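Local coordinates for NADPH-dependent nitro/flavin reductase (Bacillus subtilis, PDB 3N2S) that uses NADPH to reduce FMN, nitroaromatic compounds, quinones and azo dyes, shows NADH oxidase activity, and works as a homodimer of the nitroreductase family, at the interface of chains A and B. Sequence-based numbering; all coordinates share one arbitrary frame. Chains: chain A/B, NADPH-dependent nitro/flavin reductase.

Contact 1: the interface of chains A and B. Residues chain A 41-42; chain B 173-175, 201, 209, 221, 224.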
ATOM      1  N   SER A  41     -13.674   1.207  -3.371  1.00 12.50           N
ATOM      2  CA  SER A  41     -15.121   1.066  -3.213  1.00 12.18           C
ATOM      3  C   SER A  41     -15.610   1.226  -1.773  1.00 16.79           C
ATOM      4  O   SER A  41     -16.589   0.573  -1.398  1.00 16.20           O
ATOM      5  CB  SER A  41     -15.605  -0.243  -3.821  1.00 14.65           C
ATOM      6  OG  SER A  41     -15.329  -0.244  -5.212  1.00 17.38           O
ATOM      7  N   TYR A  42     -14.880   2.026  -0.950  1.00 14.40           N
ATOM      8  CA  TYR A  42     -15.226   2.351   0.450  1.00 13.69           C
ATOM      9  C   TYR A  42     -15.195   1.099   1.358  1.00 16.53           C
ATOM     10  O   TYR A  42     -15.702   1.144   2.487  1.00 16.33           O
ATOM     11  CB  TYR A  42     -16.659   2.950   0.423  1.00 15.31           C
ATOM     12  CG  TYR A  42     -17.098   3.881   1.525  1.00 17.87           C
ATOM     13  CD1 TYR A  42     -16.175   4.440   2.408  1.00 19.91           C
ATOM     14  CD2 TYR A  42     -18.432   4.269   1.641  1.00 18.76           C
ATOM     15  CE1 TYR A  42     -16.576   5.343   3.394  1.00 21.58           C
ATOM     16  CE2 TYR A  42     -18.844   5.167   2.619  1.00 19.49           C
ATOM     17  CZ  TYR A  42     -17.918   5.692   3.501  1.00 26.20           C
ATOM     18  OH  TYR A  42     -18.343   6.619   4.421  1.00 23.76           O
TER
ATOM     19  N   LYS B 173     -15.964  11.467   3.582  1.00 19.49           N
ATOM     20  CA  LYS B 173     -16.800  10.282   3.783  1.00 18.20           C
ATOM     21  C   LYS B 173     -16.443   9.691   5.149  1.00 20.44           C
ATOM     22  O   LYS B 173     -15.255   9.462   5.393  1.00 18.19           O
ATOM     23  CB  LYS B 173     -16.549   9.241   2.683  1.00 20.21           C
ATOM     24  CG  LYS B 173     -17.443   9.412   1.485  1.00 26.54           C
ATOM     25  CD  LYS B 173     -17.026   8.447   0.428  1.00 29.13           C
ATOM     26  CE  LYS B 173     -18.127   7.542  -0.029  1.00 26.06           C
ATOM     27  NZ  LYS B 173     -17.609   6.533  -0.977  1.00 28.77           N
ATOM     28  N   PRO B 174     -17.416   9.459   6.064  1.00 18.61           N
ATOM     29  CA  PRO B 174     -17.070   8.901   7.387  1.00 18.33           C
ATOM     30  C   PRO B 174     -16.448   7.514   7.300  1.00 19.34           C
ATOM     31  O   PRO B 174     -16.821   6.688   6.460  1.00 17.43           O
ATOM     32  CB  PRO B 174     -18.418   8.840   8.124  1.00 20.10           C
ATOM     33  CG  PRO B 174     -19.293   9.810   7.396  1.00 24.68           C
ATOM     34  CD  PRO B 174     -18.868   9.701   5.959  1.00 20.48           C
ATOM     35  N   ARG B 175     -15.474   7.280   8.176  1.00 15.68           N
ATOM     36  CA  ARG B 175     -14.784   5.993   8.236  1.00 14.54           C
ATOM     37  C   ARG B 175     -15.382   5.150   9.344  1.00 17.38           C
ATOM     38  O   ARG B 175     -16.070   5.685  10.226  1.00 17.39           O
ATOM     39  CB  ARG B 175     -13.289   6.221   8.491  1.00 14.85           C
ATOM     40  CG  ARG B 175     -12.554   6.909   7.326  1.00 20.42           C
ATOM     41  CD  ARG B 175     -12.574   6.058   6.063  1.00 16.90           C
ATOM     42  NE  ARG B 175     -11.644   6.554   5.051  1.00 16.98           N
ATOM     43  CZ  ARG B 175     -12.007   7.299   4.014  1.00 25.53           C
ATOM     44  NH1 ARG B 175     -13.273   7.676   3.869  1.00 16.39           N
ATOM     45  NH2 ARG B 175     -11.108   7.683   3.118  1.00 12.35           N
ATOM     46  N   TYR B 201     -22.302   2.358  12.703  1.00 20.42           N
ATOM     47  CA  TYR B 201     -21.757   2.787  11.410  1.00 19.63           C
ATOM     48  C   TYR B 201     -22.817   2.839  10.344  1.00 22.76           C
ATOM     49  O   TYR B 201     -22.863   3.813   9.593  1.00 22.16           O
ATOM     50  CB  TYR B 201     -20.585   1.894  10.958  1.00 19.85           C
ATOM     51  CG  TYR B 201     -19.796   2.474   9.792  1.00 18.85           C
ATOM     52  CD1 TYR B 201     -19.362   3.803   9.804  1.00 19.92           C
ATOM     53  CD2 TYR B 201     -19.440   1.683   8.702  1.00 18.35           C
ATOM     54  CE1 TYR B 201     -18.613   4.333   8.745  1.00 21.43           C
ATOM     55  CE2 TYR B 201     -18.655   2.191   7.661  1.00 17.83           C
ATOM     56  CZ  TYR B 201     -18.249   3.517   7.682  1.00 20.79           C
ATOM     57  OH  TYR B 201     -17.487   4.010   6.647  1.00 20.04           O
ATOM     58  N   TYR B 209     -25.868   9.751   3.622  1.00 30.96           N
ATOM     59  CA  TYR B 209     -26.466   9.775   2.281  1.00 31.53           C
ATOM     60  C   TYR B 209     -27.762  10.558   2.218  1.00 38.84           C
ATOM     61  O   TYR B 209     -28.005  11.247   1.224  1.00 38.63           O
ATOM     62  CB  TYR B 209     -26.617   8.365   1.689  1.00 32.06           C
ATOM     63  CG  TYR B 209     -25.301   7.795   1.213  1.00 33.24           C
ATOM     64  CD1 TYR B 209     -24.620   8.364   0.140  1.00 35.09           C
ATOM     65  CD2 TYR B 209     -24.721   6.705   1.851  1.00 34.25           C
ATOM     66  CE1 TYR B 209     -23.387   7.866  -0.280  1.00 35.65           C
ATOM     67  CE2 TYR B 209     -23.495   6.190   1.432  1.00 35.00           C
ATOM     68  CZ  TYR B 209     -22.834   6.771   0.362  1.00 41.72           C
ATOM     69  OH  TYR B 209     -21.632   6.265  -0.060  1.00 42.72           O
ATOM     70  N   TRP B 221     -24.019   1.190   5.090  1.00 23.53           N
ATOM     71  CA  TRP B 221     -22.729   0.704   4.623  1.00 22.36           C
ATOM     72  C   TRP B 221     -22.793  -0.791   4.296  1.00 25.89           C
ATOM     73  O   TRP B 221     -22.315  -1.196   3.242  1.00 24.70           O
ATOM     74  CB  TRP B 221     -21.625   1.035   5.608  1.00 20.80           C
ATOM     75  CG  TRP B 221     -20.250   0.791   5.051  1.00 20.94           C
ATOM     76  CD1 TRP B 221     -19.575   1.562   4.152  1.00 23.22           C
ATOM     77  CD2 TRP B 221     -19.369  -0.281   5.405  1.00 20.25           C
ATOM     78  NE1 TRP B 221     -18.326   1.035   3.923  1.00 21.85           N
ATOM     79  CE2 TRP B 221     -18.161  -0.082   4.703  1.00 23.32           C
ATOM     80  CE3 TRP B 221     -19.460  -1.359   6.296  1.00 21.45           C
ATOM     81  CZ2 TRP B 221     -17.065  -0.945   4.838  1.00 22.43           C
ATOM     82  CZ3 TRP B 221     -18.375  -2.206   6.441  1.00 23.16           C
ATOM     83  CH2 TRP B 221     -17.188  -1.995   5.726  1.00 23.79           C
ATOM     84  N   GLN B 224     -24.408  -1.316   0.909  1.00 24.56           N
ATOM     85  CA  GLN B 224     -23.458  -0.887  -0.092  1.00 24.40           C
ATOM     86  C   GLN B 224     -22.353  -1.914  -0.306  1.00 25.49           C
ATOM     87  O   GLN B 224     -22.045  -2.220  -1.453  1.00 23.46           O
ATOM     88  CB  GLN B 224     -22.942   0.517   0.227  1.00 26.14           C
ATOM     89  CG  GLN B 224     -22.386   1.251  -0.970  1.00 39.98           C
ATOM     90  CD  GLN B 224     -21.603   2.464  -0.544  1.00 49.24           C
ATOM     91  OE1 GLN B 224     -20.398   2.362  -0.328  1.00 36.74           O
ATOM     92  NE2 GLN B 224     -22.222   3.616  -0.355  1.00 45.01           N
TER
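The ring of A:Tyr42 is clasped between B:Lys173 and B:Trp221 at the dimer interface of this flavin oxidoreductase of the nitroreductase family. Over one face lies B:Lys173 CE, 3.8 Å from the centroid of the A:Tyr42 ring in a CH-pi contact, carried there by a chain bent at chi3 (124°). The opposite face meets the five-membered ring of B:Trp221 edge-to-face, the planes 90° apart and the centroids separated by 5.0 Å. With CG trans to the backbone N (chi1 -155°), the tyrosine sends its ring into chain B while its own carbonyl stays beside the indole. A:Tyr42 O accepts from B:Trp221 NE1 at 3.0 Å; it lies in the indole plane, whereas the N-H reaches it from above the carbonyl plane. At the ring edge, B:Gln224 OE1 lies in plane, 3.4 Å from A:Tyr42 CD2. B:Gln224 NE2 in turn donates to the B:Tyr209 hydroxyl OH at 2.7 Å, nearly in the amide plane. At the far end, A:Tyr42 OH donates to the backbone O of B:Pro174 at 2.5 Å, in the carbonyl plane and on a lone pair. B:Tyr201 OH donates to B:Pro174 O as well, at 2.8 Å, tilted from that plane. B:Lys173 and B:Arg175, flanking the proline, belong to the FMN pocket.

Contact 2: the interface of chains A and B. Residues chain A 32-33, 36, 120; chain B 5, 8-9.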
ATOM      1  N   LYS A  32      -6.563   7.065  13.488  1.00 14.01           N
ATOM      2  CA  LYS A  32      -7.431   7.959  12.691  1.00 14.31           C
ATOM      3  C   LYS A  32      -6.740   8.378  11.386  1.00 14.88           C
ATOM      4  O   LYS A  32      -7.390   8.450  10.344  1.00 13.25           O
ATOM      5  CB  LYS A  32      -7.840   9.218  13.498  1.00 16.20           C
ATOM      6  CG  LYS A  32      -8.851   8.925  14.616  1.00 34.74           C
ATOM      7  CD  LYS A  32      -9.112  10.148  15.502  1.00 51.17           C
ATOM      8  CE  LYS A  32      -9.789  11.307  14.809  1.00 68.49           C
ATOM      9  NZ  LYS A  32      -9.669  12.562  15.598  1.00 78.60           N
ATOM     10  N   SER A  33      -5.430   8.670  11.454  1.00 11.38           N
ATOM     11  CA  SER A  33      -4.651   9.055  10.277  1.00 11.16           C
ATOM     12  C   SER A  33      -4.629   7.922   9.259  1.00 15.10           C
ATOM     13  O   SER A  33      -4.863   8.160   8.071  1.00 15.53           O
ATOM     14  CB  SER A  33      -3.227   9.429  10.674  1.00 14.16           C
ATOM     15  OG  SER A  33      -3.236  10.628  11.434  1.00 20.87           O
ATOM     16  N   ALA A  36      -7.992   7.507   7.462  1.00 13.02           N
ATOM     17  CA  ALA A  36      -8.288   8.607   6.534  1.00 11.97           C
ATOM     18  C   ALA A  36      -7.831   8.347   5.095  1.00 15.55           C
ATOM     19  O   ALA A  36      -8.227   9.076   4.195  1.00 15.12           O
ATOM     20  CB  ALA A  36      -7.666   9.897   7.059  1.00 12.59           C
ATOM     21  N   ASN A 120      -0.106   6.236   5.705  1.00 11.80           N
ATOM     22  CA  ASN A 120      -0.693   7.416   6.355  1.00 12.30           C
ATOM     23  C   ASN A 120      -0.252   7.443   7.821  1.00 16.06           C
ATOM     24  O   ASN A 120       0.146   8.500   8.329  1.00 17.39           O
ATOM     25  CB  ASN A 120      -2.215   7.373   6.287  1.00 11.17           C
ATOM     26  CG  ASN A 120      -2.806   8.334   5.284  1.00 15.84           C
ATOM     27  OD1 ASN A 120      -4.019   8.498   5.193  1.00 17.55           O
ATOM     28  ND2 ASN A 120      -1.970   8.979   4.511  1.00  7.74           N
TER
ATOM     29  N   ILE B   5      -0.860  16.140   9.776  1.00 18.57           N
ATOM     30  CA  ILE B   5      -1.983  15.347  10.281  1.00 18.56           C
ATOM     31  C   ILE B   5      -3.316  15.981   9.852  1.00 22.62           C
ATOM     32  O   ILE B   5      -4.221  15.260   9.433  1.00 20.41           O
ATOM     33  CB  ILE B   5      -1.847  15.067  11.801  1.00 21.08           C
ATOM     34  CG1 ILE B   5      -0.601  14.176  12.041  1.00 20.42           C
ATOM     35  CG2 ILE B   5      -3.123  14.395  12.363  1.00 21.49           C
ATOM     36  CD1 ILE B   5      -0.106  14.082  13.426  1.00 28.04           C
ATOM     37  N   ILE B   8      -3.762  15.014   6.259  1.00 18.50           N
ATOM     38  CA  ILE B   8      -4.127  13.585   6.194  1.00 16.85           C
ATOM     39  C   ILE B   8      -5.612  13.388   6.529  1.00 18.79           C
ATOM     40  O   ILE B   8      -6.335  12.748   5.771  1.00 15.50           O
ATOM     41  CB  ILE B   8      -3.193  12.710   7.091  1.00 18.63           C
ATOM     42  CG1 ILE B   8      -1.768  12.630   6.483  1.00 18.72           C
ATOM     43  CG2 ILE B   8      -3.789  11.297   7.288  1.00 16.06           C
ATOM     44  CD1 ILE B   8      -0.618  12.152   7.455  1.00 24.15           C
ATOM     45  N   LEU B   9      -6.065  13.956   7.671  1.00 17.09           N
ATOM     46  CA  LEU B   9      -7.449  13.821   8.124  1.00 16.84           C
ATOM     47  C   LEU B   9      -8.465  14.555   7.249  1.00 21.20           C
ATOM     48  O   LEU B   9      -9.620  14.162   7.239  1.00 21.78           O
ATOM     49  CB  LEU B   9      -7.583  14.215   9.627  1.00 16.53           C
ATOM     50  CG  LEU B   9      -6.769  13.391  10.653  1.00 20.58           C
ATOM     51  CD1 LEU B   9      -6.879  14.010  12.050  1.00 21.70           C
ATOM     52  CD2 LEU B   9      -7.233  11.930  10.713  1.00 20.83           C
TER
HETATM   53  O   HOH W   1      -5.645  10.611   4.046  1.00 16.53           O
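B:Ile8 pushes its CG2 methyl between A:Ser33 and A:Asn120, and B:Leu9 beside it reaches toward A:Lys32. B:Ile8 CG2 lies 3.4 Å from the backbone O of A:Ser33 and 3.5 Å from the side-chain amide OD1 of A:Asn120. With CG1 at chi1 -70°, this methyl is the branch opposite the isoleucine's backbone N and turns toward chain A, while CD1 runs on toward the backbone O of A:Asn120. The asparagine and isoleucine side chains run antiparallel, each alongside the other. B:Leu9 uses its CD2 branch, 3.5 Å from the backbone O of A:Lys32 and also near CB of that residue; the lysine's poorly ordered side chain adds little that can be read. A:Ala36 packs with its CB methyl 3.4 Å from the backbone O of B:Ile8. Farther along, B:Ile5 CG2 touches the A:Ser33 hydroxyl OG at 3.9 Å. A water links the two chains, lying 2.9 Å from A:Asn120 OD1 and 2.8 Å from B:Ile8 O, with a weaker link to A:Ala36 O. The N-terminal alpha-helix spanning residues 3 to 10 of chain B presents the isoleucines and leucine, while helix 24-35 of chain A, the residue just beyond it and helix 104-127 form the receiving surface. The patch thus docks the N-terminal helix of one subunit onto the other and helps hold the homodimer together.

Contact 3: the interface of chains A and B. Residues chain A 85-86, 89; chain B 198, 221-222, 225.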
ATOM      1  N   ARG A  85     -14.642  -8.884   8.302  1.00 15.04           N
ATOM      2  CA  ARG A  85     -15.640  -7.851   8.607  1.00 14.98           C
ATOM      3  C   ARG A  85     -16.805  -7.956   7.604  1.00 18.43           C
ATOM      4  O   ARG A  85     -17.971  -7.970   8.008  1.00 18.72           O
ATOM      5  CB  ARG A  85     -14.970  -6.465   8.497  1.00 16.60           C
ATOM      6  CG  ARG A  85     -15.895  -5.254   8.749  1.00 19.98           C
ATOM      7  CD  ARG A  85     -15.161  -3.916   8.677  1.00 14.97           C
ATOM      8  NE  ARG A  85     -14.086  -3.852   9.678  1.00 15.33           N
ATOM      9  CZ  ARG A  85     -12.789  -3.775   9.385  1.00 25.08           C
ATOM     10  NH1 ARG A  85     -12.390  -3.686   8.119  1.00 10.51           N
ATOM     11  NH2 ARG A  85     -11.883  -3.779  10.353  1.00 14.76           N
ATOM     12  N   HIS A  86     -16.469  -8.104   6.317  1.00 14.09           N
ATOM     13  CA  HIS A  86     -17.388  -8.208   5.178  1.00 14.30           C
ATOM     14  C   HIS A  86     -18.136  -9.546   5.213  1.00 18.03           C
ATOM     15  O   HIS A  86     -19.353  -9.569   5.016  1.00 16.32           O
ATOM     16  CB  HIS A  86     -16.617  -7.946   3.860  1.00 15.05           C
ATOM     17  CG  HIS A  86     -15.732  -6.734   3.974  1.00 18.29           C
ATOM     18  ND1 HIS A  86     -14.506  -6.785   4.640  1.00 20.63           N
ATOM     19  CD2 HIS A  86     -15.974  -5.454   3.620  1.00 20.13           C
ATOM     20  CE1 HIS A  86     -14.038  -5.545   4.636  1.00 19.89           C
ATOM     21  NE2 HIS A  86     -14.883  -4.714   4.021  1.00 20.26           N
ATOM     22  N   LEU A  89     -20.544  -9.131   8.276  1.00 21.06           N
ATOM     23  CA  LEU A  89     -21.503  -8.081   7.915  1.00 22.21           C
ATOM     24  C   LEU A  89     -22.645  -8.755   7.112  1.00 24.77           C
ATOM     25  O   LEU A  89     -23.819  -8.563   7.427  1.00 24.42           O
ATOM     26  CB  LEU A  89     -20.717  -7.037   7.068  1.00 22.97           C
ATOM     27  CG  LEU A  89     -21.382  -5.994   6.219  1.00 28.74           C
ATOM     28  CD1 LEU A  89     -20.391  -4.908   5.922  1.00 29.36           C
ATOM     29  CD2 LEU A  89     -21.834  -6.568   4.877  1.00 31.82           C
TER
HETATM   30  N   MSE B 198     -21.230  -2.101  13.932  1.00 24.09           N
HETATM   31  CA  MSE B 198     -21.798  -2.110  12.578  1.00 26.13           C
HETATM   32  C   MSE B 198     -23.151  -1.389  12.513  1.00 28.88           C
HETATM   33  O   MSE B 198     -23.414  -0.707  11.531  1.00 27.65           O
HETATM   34  CB  MSE B 198     -21.845  -3.523  11.989  1.00 29.92           C
HETATM   35  CG  MSE B 198     -20.442  -4.142  11.809  1.00 40.85           C
HETATM   36 SE   MSE B 198     -19.194  -3.042  10.691  1.00 53.58          SE
HETATM   37  CE  MSE B 198     -20.492  -2.625   9.275  1.00 49.50           C
ATOM     38  N   TRP B 221     -24.019   1.190   5.090  1.00 23.53           N
ATOM     39  CA  TRP B 221     -22.729   0.704   4.623  1.00 22.36           C
ATOM     40  C   TRP B 221     -22.793  -0.791   4.296  1.00 25.89           C
ATOM     41  O   TRP B 221     -22.315  -1.196   3.242  1.00 24.70           O
ATOM     42  CB  TRP B 221     -21.625   1.035   5.608  1.00 20.80           C
ATOM     43  CG  TRP B 221     -20.250   0.791   5.051  1.00 20.94           C
ATOM     44  CD1 TRP B 221     -19.575   1.562   4.152  1.00 23.22           C
ATOM     45  CD2 TRP B 221     -19.369  -0.281   5.405  1.00 20.25           C
ATOM     46  NE1 TRP B 221     -18.326   1.035   3.923  1.00 21.85           N
ATOM     47  CE2 TRP B 221     -18.161  -0.082   4.703  1.00 23.32           C
ATOM     48  CE3 TRP B 221     -19.460  -1.359   6.296  1.00 21.45           C
ATOM     49  CZ2 TRP B 221     -17.065  -0.945   4.838  1.00 22.43           C
ATOM     50  CZ3 TRP B 221     -18.375  -2.206   6.441  1.00 23.16           C
ATOM     51  CH2 TRP B 221     -17.188  -1.995   5.726  1.00 23.79           C
ATOM     52  N   SER B 222     -23.565  -1.572   5.098  1.00 23.64           N
ATOM     53  CA  SER B 222     -23.840  -3.007   4.894  1.00 23.56           C
ATOM     54  C   SER B 222     -24.507  -3.257   3.541  1.00 30.54           C
ATOM     55  O   SER B 222     -24.152  -4.221   2.863  1.00 30.67           O
ATOM     56  CB  SER B 222     -24.771  -3.544   5.983  1.00 26.26           C
ATOM     57  OG  SER B 222     -24.173  -3.525   7.266  1.00 36.05           O
ATOM     58  N   ILE B 225     -21.827  -2.522   0.793  1.00 21.64           N
ATOM     59  CA  ILE B 225     -20.824  -3.598   0.687  1.00 20.96           C
ATOM     60  C   ILE B 225     -21.471  -4.850   0.068  1.00 25.19           C
ATOM     61  O   ILE B 225     -20.867  -5.480  -0.810  1.00 22.30           O
ATOM     62  CB  ILE B 225     -20.151  -3.920   2.065  1.00 24.32           C
ATOM     63  CG1 ILE B 225     -19.348  -2.731   2.632  1.00 25.01           C
ATOM     64  CG2 ILE B 225     -19.322  -5.235   2.054  1.00 24.36           C
ATOM     65  CD1 ILE B 225     -18.305  -2.014   1.660  1.00 34.32           C
TER
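A:Leu89 and B:Trp221 make the tightest of the apolar contacts here, A:Leu89 CD1 lying 3.4 Å from B:Trp221 CZ3 on the six-membered ring of the indole. The two side chains cross at about a right angle. A chi1 of 164° swings the leucine's CG away from its own N and sends CD1 to the tryptophan, while A:Leu89 CD2 lies 3.9 Å from the backbone O of B:Ser222. B:Ile225 CB comes within 4.0 Å of A:Leu89 CD1, and the selenomethionine B:Met198 approaches that methyl with its CE at 4.1 Å. Within chain B, CG1 of B:Ile225 lies over the centre of one indole face, and A:Leu89 CD1 comes in at the rim of that same face, beside the isoleucine. Two polar side chains also join through carbon. A:His86 turns its ring edge to the isoleucine: B:Ile225 CG2 lies in the imidazole plane, 3.7 Å from A:His86 CD2. A:Arg85 brings its aliphatic CD to B:Trp221 CH2 at 4.1 Å; the guanidinium beyond is inclined 54° to the indole. Polar atoms approach carbon too, B:Ser222 OG standing 3.9 Å from A:Leu89 CG. In the fold, helix 84-92 of chain A rests on two helices of chain B, 221-229 and the long 191-213.

Contacts 1 and 3 are neighbours, the centres of their C-alpha atoms about 10 Å apart, and they share B:Trp221: its pyrrole side serves contact 1, its benzo side contact 3. Helices 191-213 and 221-229 of chain B contribute to both, so this C-terminal part grips two segments of chain A. Contact 2 lies about 16 Å from contact 1 and 22 Å from contact 3 by the same measure, and uses the N-terminal helix of chain B instead. N-terminal and C-terminal parts of one subunit therefore both pack on the other, and two-fold symmetry repeats each contact with the chains exchanged. Contact 1 probably couples dimerisation to the flavin pocket.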